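Local atomic coordinates of heme peroxidase (Bacteroides thetaiotaomicron, PDB entry 2GVK), a protein that belongs to the dye-decolorizing peroxidases, beta-barrel heme enzymes that probably use hydrogen peroxide to oxidise dyes and other substrates. Residues A[310-313]-A[314-317]. Residues are numbered along the deposited sequence; the frame is centred on the assembly and turned at random.
Sequences DLLG and ELGE
L315 reaches back one turn of the helix to two leucines at once. Its CD2 meets CD1 of L311 at 4.0 Å, while its other methyl, CD1, lies 4.2 Å from L312 CD1, where the two side chains cross at about a right angle. With CG anti to its own carbonyl carbon (chi1 -62°), L315 folds back along the helix, bringing CG within 3.2 Å of L311 O. That oxygen accepts a hydrogen bond from L315 N at 2.8 Å, with the donor almost in line with the C=O bond; the E314 N to D310 O bond is longer, at 3.2 Å. The same L311 CD1 also has E314 OE1 3.8 Å away. The turns then slacken: G316 N divides two weak bonds between the carbonyl oxygens of L312 and G313. Further out, W76 of helix 73-79 touches both L311 and L315, F80 also touches L315, and L312 packs on C46 and F49 of helix 38-59. An alanine in place of L315 would probably open a gap beside W76 and F80 and remove the methyl contacts that L311 and L312 make with it. This is i to i+3 and i to i+4 leucine packing on a short, amphipathic C-terminal helix, which follows strand 296-306 of the DyP barrel fold.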
# COMPACT_ATOMS: atom_id res chain seq x y z
N ASP A 310 1.81 9.67 -32.42
CA ASP A 310 1.21 10.29 -33.62
C ASP A 310 1.56 9.51 -34.86
O ASP A 310 0.70 9.20 -35.67
CB ASP A 310 1.70 11.74 -33.78
CG ASP A 310 0.96 12.71 -32.89
OD1 ASP A 310 -0.17 12.37 -32.44
OD2 ASP A 310 1.46 13.85 -32.69
N LEU A 311 2.83 9.23 -35.03
CA LEU A 311 3.29 8.50 -36.19
C LEU A 311 2.76 7.07 -36.19
O LEU A 311 2.33 6.56 -37.23
CB LEU A 311 4.82 8.51 -36.25
CG LEU A 311 5.46 7.70 -37.40
CD1 LEU A 311 4.82 8.04 -38.74
CD2 LEU A 311 6.92 7.96 -37.44
N LEU A 312 2.79 6.43 -35.03
CA LEU A 312 2.25 5.07 -34.88
C LEU A 312 0.79 5.00 -35.39
O LEU A 312 0.43 4.08 -36.11
CB LEU A 312 2.32 4.65 -33.43
CG LEU A 312 2.15 3.19 -33.17
CD1 LEU A 312 3.22 2.36 -33.89
CD2 LEU A 312 2.21 2.93 -31.69
N GLY A 313 -0.01 5.99 -35.04
CA GLY A 313 -1.38 6.06 -35.52
C GLY A 313 -1.46 6.15 -37.04
O GLY A 313 -2.32 5.52 -37.67
N GLU A 314 -0.58 6.96 -37.64
CA GLU A 314 -0.54 7.10 -39.09
C GLU A 314 -0.15 5.80 -39.73
O GLU A 314 -0.65 5.46 -40.78
CB GLU A 314 0.46 8.17 -39.49
CG GLU A 314 0.05 9.55 -39.18
CD GLU A 314 1.07 10.56 -39.67
OE1 GLU A 314 2.05 10.15 -40.37
OE2 GLU A 314 0.89 11.78 -39.40
N LEU A 315 0.80 5.11 -39.12
CA LEU A 315 1.24 3.82 -39.63
C LEU A 315 0.08 2.82 -39.70
O LEU A 315 0.02 1.98 -40.61
CB LEU A 315 2.36 3.24 -38.75
CG LEU A 315 3.66 4.06 -38.68
CD1 LEU A 315 4.63 3.40 -37.70
CD2 LEU A 315 4.29 4.25 -40.05
N GLY A 316 -0.86 2.94 -38.78
CA GLY A 316 -1.96 1.99 -38.69
C GLY A 316 -3.13 2.27 -39.62
O GLY A 316 -4.03 1.46 -39.74
N GLU A 317 -3.12 3.42 -40.28
CA GLU A 317 -4.25 3.83 -41.12
C GLU A 317 -4.49 2.88 -42.31
O GLU A 317 -3.55 2.49 -43.01
CB GLU A 317 -4.03 5.25 -41.62
CG GLU A 317 -4.08 6.28 -40.53
CD GLU A 317 -3.85 7.69 -41.05
OE1 GLU A 317 -3.97 7.91 -42.29
OE2 GLU A 317 -3.57 8.60 -40.23